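Long-range contact in flagellar brake protein YcgR (Klebsiella pneumoniae, PDB 5KEC), which binds the second messenger c-di-GMP and probably activates transcription of type 3 fimbriae genes: residues K166-I178 with R212-D226. Sequence-based numbering, arbitrary orientation.
Sequences KNAVLMLAEYGEI and RHLDDQRRIEKILLD
Arg-219 reaches the turn between two strands because its side chain bends at the third torsion (chi3 71°), which swings the guanidinium round to the backbone carbonyls. Tyr-175 carries its CG beside its own backbone N (chi1 -60°), and its ring extends along the helix from Ile-223 to Asp-226. Arg-219 NH2 donates to Tyr-175 O at 2.8 Å; the oxygen lies in the guanidinium plane. Glu-177 O takes weak hydrogen bonds from both NH1 and NH2 of Arg-219. A water accepts from Arg-219 NE and donates to Tyr-175 O, so this carbonyl is gripped twice. One face of the Arg-219 guanidinium lies against Ile-178, whose CG1 is 3.5 Å from Arg-219 NH1. Strands 164-171 and 177-193 form an antiparallel hairpin in the C-terminal PilZ-type beta barrel, and helix 214-234 packs against it. Gly-176, in the turn, has backbone angles that suit glycine. On the tyrosine, Ile-223 CG1 makes a CH-pi contact over one ring face, 3.7 Å from the centroid. At the ring edge, Tyr-175 OH donates to Asp-226 OD2 (2.7 Å), on the anti side, tilted out of the carboxylate plane. In the apolar part of the contact, Ile-220 CD1 meets Ile-178 CD1 at 3.8 Å and also touches Leu-170 and Leu-172. Leu-172 CD1 and Ile-223 CD1 are tight at 3.4 Å. Leu-170 and Leu-172 also rest on Ile-139 of strand 134-142. The Ile-220 side chain lies about 7 Å from the side chain of Ser-143 and from Gly-146, which bind c-di-GMP in another structure of this protein. Near the helix start, Ile-178 CG2 packs on Asp-216, whose OD2 accepts a bond from His-213 ND1 (2.9 Å).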
loop_
_atom_site.group_PDB
_atom_site.type_symbol
_atom_site.label_atom_id
_atom_site.label_comp_id
_atom_site.label_asym_id
_atom_site.label_seq_id
_atom_site.Cartn_x
_atom_site.Cartn_y
_atom_site.Cartn_z
ATOM N N LYS B 166 1.730 -11.124 15.046
ATOM C CA LYS B 166 2.766 -12.022 14.562
ATOM C C LYS B 166 2.265 -13.451 14.441
ATOM O O LYS B 166 1.468 -13.911 15.254
ATOM C CB LYS B 166 3.994 -11.965 15.473
ATOM C CG LYS B 166 3.700 -12.226 16.942
ATOM C CD LYS B 166 4.935 -11.949 17.793
ATOM C CE LYS B 166 5.492 -10.558 17.503
ATOM N NZ LYS B 166 6.663 -10.209 18.358
ATOM N N ASN B 167 2.750 -14.159 13.427
ATOM C CA ASN B 167 2.404 -15.562 13.266
ATOM C C ASN B 167 0.911 -15.739 13.051
ATOM O O ASN B 167 0.334 -16.727 13.494
ATOM C CB ASN B 167 2.824 -16.377 14.497
ATOM C CG ASN B 167 4.284 -16.175 14.870
ATOM O OD1 ASN B 167 5.173 -16.295 14.031
ATOM N ND2 ASN B 167 4.532 -15.862 16.137
ATOM N N ALA B 168 0.281 -14.774 12.390
ATOM C CA ALA B 168 -1.126 -14.900 12.025
ATOM C C ALA B 168 -1.217 -15.841 10.836
ATOM O O ALA B 168 -0.327 -15.858 9.991
ATOM C CB ALA B 168 -1.703 -13.546 11.661
ATOM N N VAL B 169 -2.285 -16.625 10.764
ATOM C CA VAL B 169 -2.413 -17.591 9.680
ATOM C C VAL B 169 -3.618 -17.295 8.799
ATOM O O VAL B 169 -4.755 -17.254 9.277
ATOM C CB VAL B 169 -2.492 -19.041 10.196
ATOM C CG1 VAL B 169 -2.543 -20.017 9.023
ATOM C CG2 VAL B 169 -1.301 -19.349 11.106
ATOM N N LEU B 170 -3.363 -17.093 7.510
ATOM C CA LEU B 170 -4.437 -16.910 6.542
ATOM C C LEU B 170 -4.979 -18.263 6.103
ATOM O O LEU B 170 -4.295 -19.025 5.429
ATOM C CB LEU B 170 -3.922 -16.130 5.333
ATOM C CG LEU B 170 -3.142 -14.864 5.682
ATOM C CD1 LEU B 170 -2.642 -14.190 4.421
ATOM C CD2 LEU B 170 -3.995 -13.909 6.525
ATOM N N MET B 171 -6.198 -18.577 6.521
ATOM C CA MET B 171 -6.876 -19.783 6.068
ATOM C C MET B 171 -7.594 -19.464 4.758
ATOM O O MET B 171 -8.625 -18.787 4.754
ATOM C CB MET B 171 -7.881 -20.241 7.118
ATOM C CG MET B 171 -7.254 -20.526 8.483
ATOM S SD MET B 171 -8.473 -20.677 9.809
ATOM C CE MET B 171 -9.460 -22.061 9.248
ATOM N N LEU B 172 -7.053 -19.945 3.643
ATOM C CA LEU B 172 -7.573 -19.542 2.338
ATOM C C LEU B 172 -8.221 -20.690 1.569
ATOM O O LEU B 172 -8.060 -20.809 0.355
ATOM C CB LEU B 172 -6.470 -18.879 1.508
ATOM C CG LEU B 172 -5.772 -17.704 2.209
ATOM C CD1 LEU B 172 -4.462 -17.321 1.517
ATOM C CD2 LEU B 172 -6.713 -16.502 2.310
ATOM N N ALA B 173 -8.965 -21.524 2.284
ATOM C CA ALA B 173 -9.727 -22.601 1.658
ATOM C C ALA B 173 -8.879 -23.378 0.657
ATOM O O ALA B 173 -7.839 -23.949 1.014
ATOM C CB ALA B 173 -10.983 -22.042 0.980
ATOM N N GLU B 174 -9.317 -23.387 -0.600
ATOM C CA GLU B 174 -8.676 -24.207 -1.630
ATOM C C GLU B 174 -7.203 -23.865 -1.842
ATOM O O GLU B 174 -6.453 -24.664 -2.400
ATOM C CB GLU B 174 -9.418 -24.084 -2.969
ATOM C CG GLU B 174 -10.900 -23.771 -2.854
ATOM C CD GLU B 174 -11.223 -22.341 -3.249
ATOM O OE1 GLU B 174 -11.391 -22.076 -4.461
ATOM O OE2 GLU B 174 -11.311 -21.481 -2.347
ATOM N N TYR B 175 -6.791 -22.675 -1.412
ATOM C CA TYR B 175 -5.429 -22.212 -1.670
ATOM C C TYR B 175 -4.459 -22.586 -0.565
ATOM O O TYR B 175 -3.266 -22.307 -0.667
ATOM C CB TYR B 175 -5.405 -20.704 -1.906
ATOM C CG TYR B 175 -6.248 -20.278 -3.086
ATOM C CD1 TYR B 175 -5.700 -20.206 -4.359
ATOM C CD2 TYR B 175 -7.595 -19.952 -2.928
ATOM C CE1 TYR B 175 -6.466 -19.817 -5.446
ATOM C CE2 TYR B 175 -8.372 -19.565 -4.012
ATOM C CZ TYR B 175 -7.798 -19.498 -5.267
ATOM O OH TYR B 175 -8.553 -19.111 -6.350
ATOM N N GLY B 176 -4.970 -23.223 0.485
ATOM C CA GLY B 176 -4.132 -23.650 1.591
ATOM C C GLY B 176 -4.022 -22.604 2.686
ATOM O O GLY B 176 -4.929 -21.792 2.894
ATOM N N GLU B 177 -2.900 -22.625 3.390
ATOM C CA GLU B 177 -2.683 -21.706 4.494
ATOM C C GLU B 177 -1.395 -20.935 4.304
ATOM O O GLU B 177 -0.448 -21.416 3.678
ATOM C CB GLU B 177 -2.689 -22.457 5.831
ATOM C CG GLU B 177 -4.027 -23.100 6.132
ATOM C CD GLU B 177 -4.127 -23.650 7.536
ATOM O OE1 GLU B 177 -3.110 -24.143 8.063
ATOM O OE2 GLU B 177 -5.233 -23.589 8.111
ATOM N N ILE B 178 -1.373 -19.723 4.839
ATOM C CA ILE B 178 -0.198 -18.877 4.767
ATOM C C ILE B 178 0.019 -18.193 6.107
ATOM O O ILE B 178 -0.813 -17.400 6.550
ATOM C CB ILE B 178 -0.341 -17.796 3.683
ATOM C CG1 ILE B 178 -0.608 -18.431 2.319
ATOM C CG2 ILE B 178 0.917 -16.920 3.632
ATOM C CD1 ILE B 178 -0.754 -17.425 1.197
ATOM N N ARG B 212 6.687 -13.232 4.635
ATOM C CA ARG B 212 7.902 -13.910 5.068
ATOM C C ARG B 212 8.739 -14.361 3.877
ATOM O O ARG B 212 9.956 -14.480 3.980
ATOM C CB ARG B 212 7.563 -15.098 5.970
ATOM C CG ARG B 212 6.869 -14.705 7.255
ATOM C CD ARG B 212 6.687 -15.898 8.171
ATOM N NE ARG B 212 6.229 -15.485 9.494
ATOM C CZ ARG B 212 6.043 -16.316 10.513
ATOM N NH1 ARG B 212 6.278 -17.614 10.367
ATOM N NH2 ARG B 212 5.623 -15.844 11.678
ATOM N N HIS B 213 8.082 -14.616 2.750
ATOM C CA HIS B 213 8.785 -14.969 1.524
ATOM C C HIS B 213 8.093 -14.348 0.326
ATOM O O HIS B 213 6.935 -13.936 0.412
ATOM C CB HIS B 213 8.814 -16.486 1.317
ATOM C CG HIS B 213 9.004 -17.272 2.576
ATOM N ND1 HIS B 213 7.994 -17.460 3.495
ATOM C CD2 HIS B 213 10.082 -17.931 3.059
ATOM C CE1 HIS B 213 8.445 -18.196 4.496
ATOM N NE2 HIS B 213 9.709 -18.496 4.255
ATOM N N LEU B 214 8.798 -14.299 -0.798
ATOM C CA LEU B 214 8.161 -13.960 -2.060
ATOM C C LEU B 214 7.141 -15.028 -2.409
ATOM O O LEU B 214 6.110 -14.740 -3.006
ATOM C CB LEU B 214 9.188 -13.856 -3.189
ATOM C CG LEU B 214 9.827 -12.487 -3.421
ATOM C CD1 LEU B 214 10.786 -12.154 -2.290
ATOM C CD2 LEU B 214 10.530 -12.456 -4.772
ATOM N N ASP B 215 7.442 -16.270 -2.044
ATOM C CA ASP B 215 6.541 -17.378 -2.326
ATOM C C ASP B 215 5.166 -17.105 -1.732
ATOM O O ASP B 215 4.141 -17.412 -2.343
ATOM C CB ASP B 215 7.102 -18.695 -1.784
ATOM C CG ASP B 215 8.101 -19.339 -2.731
ATOM O OD1 ASP B 215 8.175 -18.912 -3.903
ATOM O OD2 ASP B 215 8.803 -20.283 -2.307
ATOM N N ASP B 216 5.149 -16.524 -0.537
ATOM C CA ASP B 216 3.893 -16.186 0.117
ATOM C C ASP B 216 3.144 -15.099 -0.650
ATOM O O ASP B 216 1.949 -15.222 -0.904
ATOM C CB ASP B 216 4.137 -15.762 1.565
ATOM C CG ASP B 216 4.586 -16.913 2.430
ATOM O OD1 ASP B 216 4.303 -18.072 2.052
ATOM O OD2 ASP B 216 5.217 -16.667 3.479
ATOM N N GLN B 217 3.859 -14.047 -1.035
ATOM C CA GLN B 217 3.256 -12.971 -1.813
ATOM C C GLN B 217 2.764 -13.458 -3.176
ATOM O O GLN B 217 1.702 -13.043 -3.643
ATOM C CB GLN B 217 4.242 -11.818 -1.982
ATOM C CG GLN B 217 3.763 -10.726 -2.918
ATOM C CD GLN B 217 4.891 -9.806 -3.333
ATOM O OE1 GLN B 217 5.357 -8.980 -2.547
ATOM N NE2 GLN B 217 5.351 -9.955 -4.570
ATOM N N ARG B 218 3.533 -14.334 -3.814
ATOM C CA ARG B 218 3.125 -14.889 -5.101
ATOM C C ARG B 218 1.832 -15.678 -4.959
ATOM O O ARG B 218 0.948 -15.596 -5.814
ATOM C CB ARG B 218 4.214 -15.785 -5.688
ATOM C CG ARG B 218 5.280 -15.040 -6.482
ATOM C CD ARG B 218 6.056 -16.012 -7.364
ATOM N NE ARG B 218 7.028 -15.345 -8.226
ATOM C CZ ARG B 218 8.336 -15.309 -7.990
ATOM N NH1 ARG B 218 8.833 -15.901 -6.913
ATOM N NH2 ARG B 218 9.145 -14.681 -8.831
ATOM N N ARG B 219 1.722 -16.447 -3.879
ATOM C CA ARG B 219 0.493 -17.182 -3.625
ATOM C C ARG B 219 -0.673 -16.213 -3.471
ATOM O O ARG B 219 -1.756 -16.443 -4.011
ATOM C CB ARG B 219 0.632 -18.080 -2.398
ATOM C CG ARG B 219 1.510 -19.300 -2.640
ATOM C CD ARG B 219 1.729 -20.076 -1.354
ATOM N NE ARG B 219 0.521 -20.772 -0.922
ATOM C CZ ARG B 219 0.351 -21.288 0.291
ATOM N NH1 ARG B 219 1.308 -21.174 1.205
ATOM N NH2 ARG B 219 -0.786 -21.904 0.595
ATOM N N ILE B 220 -0.449 -15.124 -2.741
ATOM C CA ILE B 220 -1.488 -14.111 -2.575
ATOM C C ILE B 220 -1.875 -13.494 -3.919
ATOM O O ILE B 220 -3.053 -13.260 -4.194
ATOM C CB ILE B 220 -1.043 -12.987 -1.610
ATOM C CG1 ILE B 220 -0.931 -13.518 -0.181
ATOM C CG2 ILE B 220 -2.022 -11.833 -1.649
ATOM C CD1 ILE B 220 -2.232 -14.011 0.381
ATOM N N GLU B 221 -0.873 -13.238 -4.755
ATOM C CA GLU B 221 -1.096 -12.596 -6.047
ATOM C C GLU B 221 -1.878 -13.494 -7.000
ATOM O O GLU B 221 -2.675 -13.015 -7.803
ATOM C CB GLU B 221 0.238 -12.149 -6.656
ATOM C CG GLU B 221 0.817 -10.914 -5.959
ATOM C CD GLU B 221 2.271 -10.632 -6.317
ATOM O OE1 GLU B 221 3.026 -11.591 -6.592
ATOM O OE2 GLU B 221 2.660 -9.443 -6.311
ATOM N N LYS B 222 -1.667 -14.802 -6.893
ATOM C CA LYS B 222 -2.413 -15.748 -7.713
ATOM C C LYS B 222 -3.875 -15.811 -7.298
ATOM O O LYS B 222 -4.768 -15.882 -8.141
ATOM C CB LYS B 222 -1.785 -17.136 -7.649
ATOM C CG LYS B 222 -0.452 -17.218 -8.364
ATOM C CD LYS B 222 0.067 -18.647 -8.425
ATOM C CE LYS B 222 0.308 -19.222 -7.038
ATOM N NZ LYS B 222 0.900 -20.589 -7.103
ATOM N N ILE B 223 -4.120 -15.783 -5.993
ATOM C CA ILE B 223 -5.482 -15.722 -5.488
ATOM C C ILE B 223 -6.170 -14.451 -5.983
ATOM O O ILE B 223 -7.339 -14.476 -6.375
ATOM C CB ILE B 223 -5.507 -15.729 -3.951
ATOM C CG1 ILE B 223 -4.893 -17.018 -3.404
ATOM C CG2 ILE B 223 -6.934 -15.539 -3.437
ATOM C CD1 ILE B 223 -4.753 -17.024 -1.901
ATOM N N LEU B 224 -5.443 -13.338 -5.945
ATOM C CA LEU B 224 -5.981 -12.054 -6.383
ATOM C C LEU B 224 -6.423 -12.129 -7.832
ATOM O O LEU B 224 -7.540 -11.745 -8.173
ATOM C CB LEU B 224 -4.935 -10.955 -6.240
ATOM C CG LEU B 224 -4.737 -10.362 -4.854
ATOM C CD1 LEU B 224 -3.549 -9.431 -4.893
ATOM C CD2 LEU B 224 -5.990 -9.630 -4.408
ATOM N N LEU B 225 -5.533 -12.629 -8.680
ATOM C CA LEU B 225 -5.830 -12.768 -10.098
ATOM C C LEU B 225 -7.086 -13.611 -10.303
ATOM O O LEU B 225 -7.847 -13.376 -11.240
ATOM C CB LEU B 225 -4.628 -13.356 -10.851
ATOM C CG LEU B 225 -3.334 -12.523 -10.839
ATOM C CD1 LEU B 225 -2.216 -13.221 -11.600
ATOM C CD2 LEU B 225 -3.559 -11.125 -11.400
ATOM N N ASP B 226 -7.315 -14.573 -9.411
ATOM C CA ASP B 226 -8.512 -15.411 -9.463
ATOM C C ASP B 226 -9.755 -14.654 -9.007
ATOM O O ASP B 226 -10.844 -14.813 -9.569
ATOM C CB ASP B 226 -8.344 -16.655 -8.582
ATOM C CG ASP B 226 -7.475 -17.720 -9.225
ATOM O OD1 ASP B 226 -7.273 -17.667 -10.454
ATOM O OD2 ASP B 226 -7.002 -18.622 -8.500
HETATM O O HOH W 1 -1.661 -21.246 -2.777
#